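Local coordinates for periplasmic binding protein (Veillonella parvula, PDB 4MO9) that probably binds a solute, perhaps an iron chelate, in the cleft between two lobes and delivers it to an ABC transporter, at residues A[279-282]-A[283-286]; A[294-297]-A[298-301]; A[341-344]-A[345-348]. All coordinates share one frame; numbering follows the deposited sequence.

Overall arrangement
Contacts 1 and 2 both belong to helix 282-295: contact 1 caps its N-terminal end and contact 2 is the turn that leaves its C-terminal end, with centres about 21 Å apart. Contact 3 is a second helix cap, at the start of helix 344-355, its centre about 19 Å from that of contact 1 and about 31 Å from that of contact 2. None of the three touches another; the nearest atoms of contacts 1 and 3 are about 7 Å apart. Trimethylamine oxide sits instead beside Trp45, Ala48, Ser73 and Arg78, residues that belong to none of these contacts. Each of the three is local, formed within eight consecutive residues at the end of a helix.

Contact 1. Residues A[279-282]-A[283-286]; sequences EATE and DSSQ
Thr281 turns its hydroxyl onto the first turn of helix 282-295 and caps it. From CB the side chain divides: with chi1 at 72°, OG1 stands between the backbone N and the carbonyl carbon, facing Ser284, while CG2 lies beside the backbone N. Thr281 OG1 accepts from Ser284 N at 3.2 Å with an N-H...O angle of 158°, and it also lies 3.3 Å from Ser284 CB. This is an N-cap, and the backbone confirms it: Thr281 O accepts from Ser285 N at 2.9 Å, the first i to i+4 bond.

A water completes the corner. It accepts from Thr281 N and donates to Ser285 OG. The same water is hydrogen-bonded to Ser284 OG at 2.9 Å, so one molecule joins the residue before the helix to two serines inside it. Ser285 OG also bonds to Arg275 O.

Glu282, the next residue, and Gln286, one turn after it, lie side by side and point the same way. Their backbones are joined by the helical bond from Gln286 N to Glu282 O, 3.0 Å; between their ends there is a weak bond, 3.4 Å from Gln286 NE2 to Glu282 OE2, with carboxylate and amide planes 44° apart. The amide has other partners, His367 O for NE2 and Asn369 N for OE1.

The helix start thus lies at the surface after the loop that follows strand 259-263, with Glu282, Ser285 and Gln286 packing on Met366 of strand 365-367, the edge strand of the five-stranded mixed sheet.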
loop_
_atom_site.group_PDB
_atom_site.type_symbol
_atom_site.label_atom_id
_atom_site.label_comp_id
_atom_site.label_asym_id
_atom_site.label_seq_id
_atom_site.Cartn_x
_atom_site.Cartn_y
_atom_site.Cartn_z
ATOM N N GLU A 279 4.766 -11.812 9.883
ATOM C CA GLU A 279 5.129 -12.226 11.236
ATOM C C GLU A 279 3.986 -11.916 12.172
ATOM O O GLU A 279 4.093 -11.036 13.029
ATOM C CB GLU A 279 6.372 -11.491 11.716
ATOM C CG GLU A 279 7.498 -11.549 10.738
ATOM C CD GLU A 279 8.768 -12.083 11.343
ATOM O OE1 GLU A 279 8.834 -12.219 12.588
ATOM O OE2 GLU A 279 9.702 -12.371 10.564
ATOM N N ALA A 280 2.895 -12.652 12.010
ATOM C CA ALA A 280 1.677 -12.385 12.741
ATOM C C ALA A 280 0.941 -13.699 12.879
ATOM O O ALA A 280 0.957 -14.520 11.957
ATOM C CB ALA A 280 0.821 -11.385 11.985
ATOM N N THR A 281 0.311 -13.909 14.030
ATOM C CA THR A 281 -0.558 -15.063 14.206
ATOM C C THR A 281 -1.944 -14.583 14.616
ATOM O O THR A 281 -2.089 -13.478 15.147
ATOM C CB THR A 281 -0.024 -16.017 15.280
ATOM O OG1 THR A 281 -0.194 -15.419 16.571
ATOM C CG2 THR A 281 1.453 -16.316 15.033
ATOM N N GLU A 282 -2.954 -15.409 14.366
ATOM C CA GLU A 282 -4.331 -15.071 14.711
ATOM C C GLU A 282 -4.486 -14.715 16.199
ATOM O O GLU A 282 -5.060 -13.677 16.535
ATOM C CB GLU A 282 -5.261 -16.230 14.335
ATOM C CG GLU A 282 -6.712 -16.059 14.760
ATOM C CD GLU A 282 -7.468 -15.071 13.892
ATOM O OE1 GLU A 282 -7.018 -14.801 12.753
ATOM O OE2 GLU A 282 -8.520 -14.571 14.349
ATOM N N ASP A 283 -3.952 -15.554 17.081
ATOM C CA ASP A 283 -4.081 -15.331 18.525
ATOM C C ASP A 283 -3.425 -14.033 18.984
ATOM O O ASP A 283 -3.999 -13.279 19.776
ATOM C CB ASP A 283 -3.509 -16.512 19.321
ATOM C CG ASP A 283 -4.391 -17.740 19.252
ATOM O OD1 ASP A 283 -5.533 -17.612 18.767
ATOM O OD2 ASP A 283 -3.950 -18.826 19.680
ATOM N N SER A 284 -2.216 -13.783 18.492
ATOM C CA SER A 284 -1.474 -12.572 18.837
ATOM C C SER A 284 -2.188 -11.319 18.335
ATOM O O SER A 284 -2.385 -10.365 19.086
ATOM C CB SER A 284 -0.053 -12.644 18.267
ATOM O OG SER A 284 0.593 -11.389 18.333
ATOM N N SER A 285 -2.580 -11.325 17.065
ATOM C CA SER A 285 -3.290 -10.185 16.501
ATOM C C SER A 285 -4.600 -9.890 17.241
ATOM O O SER A 285 -4.961 -8.727 17.416
ATOM C CB SER A 285 -3.532 -10.385 15.007
ATOM O OG SER A 285 -2.300 -10.331 14.295
ATOM N N GLN A 286 -5.301 -10.931 17.679
ATOM C CA GLN A 286 -6.515 -10.750 18.474
ATOM C C GLN A 286 -6.216 -10.077 19.813
ATOM O O GLN A 286 -6.924 -9.158 20.243
ATOM C CB GLN A 286 -7.205 -12.098 18.732
ATOM C CG GLN A 286 -8.011 -12.629 17.544
ATOM C CD GLN A 286 -9.294 -11.844 17.292
ATOM O OE1 GLN A 286 -9.778 -11.114 18.161
ATOM N NE2 GLN A 286 -9.856 -12.001 16.097
HETATM O O HOH W 1 0.314 -11.214 15.408
#

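Contact 2. Residues A[294-297]-A[298-301]; sequences TERQ and GWSD
The Trp299 indole carries the aliphatic part of Arg296 on one face, while the guanidinium of the same arginine presents its edge to the ring. Arg296 CB lies over the five-membered ring of Trp299, 3.8 Å from its centroid and 15° off the normal, a CH-pi contact. Farther along, Arg296 CD stands 3.7 Å above the indole plane, over its centre. At the edge of the indole, Gln297 O comes within 3.7 Å of Trp299 CD1.

The two flat groups are nearly perpendicular, their planes 88° apart. Trp299 CZ2 lies in the guanidinium plane at its edge, and Arg296 NH1 approaches Trp299 CH2 to 3.3 Å. An extended chain from CG to NE accounts for this: chi2 and chi3 are both anti, which carries the arginine along the length of the indole, the two side chains pointing the same way.

Partners beyond the turn hold the charged end. NH1 forms a salt bridge with Glu205, which balances the buried charge, NE bonds to Pro211 O and NH2 to Gly210 O, while Phe214 adds a cation-pi contact. This guanidinium has a partner at each of its three nitrogens, which would hold the group's rotation.

The backbone folds back through the bond from Trp299 N to Arg296 O, 3.1 Å. Gly298 makes the reversal with a positive phi of 82°.

An i to i+3 bond of this kind, with Gln297 at negative phi and an extended psi and Gly298 at positive phi and a psi near zero, identifies a type II beta turn, here leading from the end of helix 282-295 into the 3-10 segment 299-301.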
loop_
_atom_site.group_PDB
_atom_site.type_symbol
_atom_site.label_atom_id
_atom_site.label_comp_id
_atom_site.label_asym_id
_atom_site.label_seq_id
_atom_site.Cartn_x
_atom_site.Cartn_y
_atom_site.Cartn_z
ATOM N N THR A 294 -9.205 -2.436 25.885
ATOM C CA THR A 294 -9.191 -2.667 27.333
ATOM C C THR A 294 -8.262 -1.718 28.098
ATOM O O THR A 294 -8.478 -1.457 29.281
ATOM C CB THR A 294 -8.851 -4.146 27.691
ATOM O OG1 THR A 294 -7.518 -4.463 27.266
ATOM C CG2 THR A 294 -9.833 -5.102 27.022
ATOM N N GLU A 295 -7.224 -1.212 27.437
ATOM C CA GLU A 295 -6.246 -0.366 28.120
ATOM C C GLU A 295 -6.603 1.125 28.037
ATOM O O GLU A 295 -6.104 1.934 28.826
ATOM C CB GLU A 295 -4.814 -0.618 27.605
ATOM C CG GLU A 295 -4.299 -2.066 27.738
ATOM C CD GLU A 295 -4.351 -2.603 29.167
ATOM O OE1 GLU A 295 -3.338 -2.486 29.899
ATOM O OE2 GLU A 295 -5.405 -3.156 29.561
ATOM N N ARG A 296 -7.489 1.481 27.110
ATOM C CA ARG A 296 -7.832 2.884 26.875
ATOM C C ARG A 296 -9.066 3.336 27.651
ATOM O O ARG A 296 -10.116 2.692 27.600
ATOM C CB ARG A 296 -7.997 3.162 25.374
ATOM C CG ARG A 296 -6.677 3.175 24.627
ATOM C CD ARG A 296 -6.842 3.496 23.147
ATOM N NE ARG A 296 -5.538 3.624 22.496
ATOM C CZ ARG A 296 -5.362 3.921 21.213
ATOM N NH1 ARG A 296 -6.411 4.118 20.424
ATOM N NH2 ARG A 296 -4.133 4.010 20.710
ATOM N N GLN A 297 -8.917 4.442 28.376
ATOM C CA GLN A 297 -9.991 4.998 29.195
ATOM C C GLN A 297 -11.305 5.146 28.424
ATOM O O GLN A 297 -11.357 5.784 27.372
ATOM C CB GLN A 297 -9.552 6.339 29.799
ATOM C CG GLN A 297 -10.652 7.116 30.518
ATOM C CD GLN A 297 -10.140 7.880 31.727
ATOM O OE1 GLN A 297 -9.110 7.530 32.309
ATOM N NE2 GLN A 297 -10.867 8.923 32.122
ATOM N N GLY A 298 -12.355 4.510 28.932
ATOM C CA GLY A 298 -13.679 4.638 28.352
ATOM C C GLY A 298 -13.982 3.763 27.147
ATOM O O GLY A 298 -15.146 3.633 26.772
ATOM N N TRP A 299 -12.964 3.165 26.529
ATOM C CA TRP A 299 -13.195 2.387 25.305
ATOM C C TRP A 299 -14.109 1.180 25.530
ATOM O O TRP A 299 -14.852 0.791 24.630
ATOM C CB TRP A 299 -11.882 1.954 24.642
ATOM C CG TRP A 299 -11.296 3.008 23.748
ATOM C CD1 TRP A 299 -11.207 4.346 24.013
ATOM C CD2 TRP A 299 -10.745 2.821 22.436
ATOM N NE1 TRP A 299 -10.618 4.997 22.958
ATOM C CE2 TRP A 299 -10.332 4.088 21.972
ATOM C CE3 TRP A 299 -10.550 1.705 21.614
ATOM C CZ2 TRP A 299 -9.738 4.271 20.723
ATOM C CZ3 TRP A 299 -9.963 1.890 20.359
ATOM C CH2 TRP A 299 -9.560 3.164 19.932
ATOM N N SER A 300 -14.072 0.619 26.742
ATOM C CA SER A 300 -14.898 -0.530 27.100
ATOM C C SER A 300 -16.371 -0.219 26.896
ATOM O O SER A 300 -17.175 -1.116 26.631
ATOM C CB SER A 300 -14.678 -0.903 28.578
ATOM O OG SER A 300 -13.913 -2.087 28.701
ATOM N N ASP A 301 -16.711 1.060 27.045
ATOM C CA ASP A 301 -18.093 1.528 26.992
ATOM C C ASP A 301 -18.439 2.089 25.619
ATOM O O ASP A 301 -19.548 2.578 25.407
ATOM C CB ASP A 301 -18.318 2.617 28.039
ATOM C CG ASP A 301 -18.124 2.116 29.456
ATOM O OD1 ASP A 301 -18.558 0.984 29.757
ATOM O OD2 ASP A 301 -17.542 2.863 30.273
#

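Contact 3. Residues A[341-344]-A[345-348]; sequences DVDP and EATL
Asp343 and Ala346 meet one turn apart, the carboxylate of the aspartate set against the methyl of the alanine. Ala346 CB comes to 3.5 Å from Asp343 CG and lies 3.7 Å from Asp343 CB. CG is anti to the backbone N of Asp343 (chi1 -172°), which swings the carboxylate beside its own carbonyl carbon and over the opening turn of helix 344-355. There Asp343 OD1 accepts from Ala346 N at 3.1 Å with an N-H...O angle of 166°; the donor meets it from above the carboxylate plane, 67° out of it. The bond makes Asp343 the N-cap.

Pro344 follows as the first helical residue, its ring packing against Glu328, Tyr329 and Lys332 of helix 324-334. The main chain continues the helix with Thr347 N bonded to Asp343 O at 2.9 Å. Leu348 N follows, bonded to Pro344 O at 3.1 Å. Thr347 OG1, 3.4 Å from Asp343 O, has its principal partner in Glu328 OE1.

The extended chain of Glu345 leads its carboxylate away from the cap, to a weak bond with Tyr360 OH; Glu345 OE1 is 5.4 Å from Asp343 OD1. A bound glycerol, probably from the crystallisation liquor, lies about 3 Å from the Asp343 side chain. Chemically, a carboxylate beside the positive end of the helix dipole should be stabilised as the anion, although the nearby like charge of Glu345 would partly offset that.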
loop_
_atom_site.group_PDB
_atom_site.type_symbol
_atom_site.label_atom_id
_atom_site.label_comp_id
_atom_site.label_asym_id
_atom_site.label_seq_id
_atom_site.Cartn_x
_atom_site.Cartn_y
_atom_site.Cartn_z
ATOM N N ASP A 341 -20.713 -11.330 -1.443
ATOM C CA ASP A 341 -20.083 -11.966 -2.593
ATOM C C ASP A 341 -18.627 -11.534 -2.749
ATOM O O ASP A 341 -17.964 -11.872 -3.745
ATOM C CB ASP A 341 -20.877 -11.656 -3.872
ATOM C CG ASP A 341 -20.960 -10.163 -4.167
ATOM O OD1 ASP A 341 -20.683 -9.353 -3.259
ATOM O OD2 ASP A 341 -21.305 -9.794 -5.314
ATOM N N VAL A 342 -18.126 -10.782 -1.775
ATOM C CA VAL A 342 -16.748 -10.301 -1.824
ATOM C C VAL A 342 -15.918 -10.876 -0.673
ATOM O O VAL A 342 -16.382 -10.907 0.460
ATOM C CB VAL A 342 -16.712 -8.755 -1.822
ATOM C CG1 VAL A 342 -15.355 -8.240 -1.413
ATOM C CG2 VAL A 342 -17.092 -8.217 -3.207
ATOM N N ASP A 343 -14.703 -11.337 -0.967
ATOM C CA ASP A 343 -13.815 -11.898 0.058
ATOM C C ASP A 343 -12.425 -11.265 -0.043
ATOM O O ASP A 343 -11.585 -11.716 -0.834
ATOM C CB ASP A 343 -13.718 -13.419 -0.100
ATOM C CG ASP A 343 -12.974 -14.089 1.054
ATOM O OD1 ASP A 343 -12.113 -13.444 1.697
ATOM O OD2 ASP A 343 -13.247 -15.280 1.312
ATOM N N PRO A 344 -12.177 -10.226 0.767
ATOM C CA PRO A 344 -10.958 -9.417 0.646
ATOM C C PRO A 344 -9.695 -10.232 0.922
ATOM O O PRO A 344 -8.674 -10.009 0.258
ATOM C CB PRO A 344 -11.155 -8.308 1.691
ATOM C CG PRO A 344 -12.650 -8.301 1.976
ATOM C CD PRO A 344 -13.083 -9.726 1.817
ATOM N N GLU A 345 -9.754 -11.171 1.866
ATOM C CA GLU A 345 -8.585 -12.011 2.109
ATOM C C GLU A 345 -8.293 -12.904 0.899
ATOM O O GLU A 345 -7.140 -13.081 0.509
ATOM C CB GLU A 345 -8.736 -12.866 3.379
ATOM C CG GLU A 345 -7.374 -13.321 3.895
ATOM C CD GLU A 345 -7.435 -14.435 4.912
ATOM O OE1 GLU A 345 -8.513 -14.655 5.514
ATOM O OE2 GLU A 345 -6.386 -15.090 5.107
ATOM N N ALA A 346 -9.340 -13.464 0.307
ATOM C CA ALA A 346 -9.177 -14.299 -0.878
ATOM C C ALA A 346 -8.617 -13.484 -2.045
ATOM O O ALA A 346 -7.822 -13.999 -2.847
ATOM C CB ALA A 346 -10.497 -14.943 -1.249
ATOM N N THR A 347 -9.013 -12.215 -2.146
ATOM C CA THR A 347 -8.468 -11.335 -3.194
ATOM C C THR A 347 -6.958 -11.143 -3.057
ATOM O O THR A 347 -6.223 -11.240 -4.046
ATOM C CB THR A 347 -9.148 -9.960 -3.165
ATOM O OG1 THR A 347 -10.515 -10.104 -3.588
ATOM C CG2 THR A 347 -8.415 -8.983 -4.081
ATOM N N LEU A 348 -6.489 -10.868 -1.838
ATOM C CA LEU A 348 -5.054 -10.699 -1.614
ATOM C C LEU A 348 -4.314 -12.003 -1.911
ATOM O O LEU A 348 -3.326 -12.007 -2.661
ATOM C CB LEU A 348 -4.764 -10.216 -0.183
ATOM C CG LEU A 348 -3.307 -9.851 0.136
ATOM C CD1 LEU A 348 -2.796 -8.722 -0.773
ATOM C CD2 LEU A 348 -3.134 -9.478 1.599
#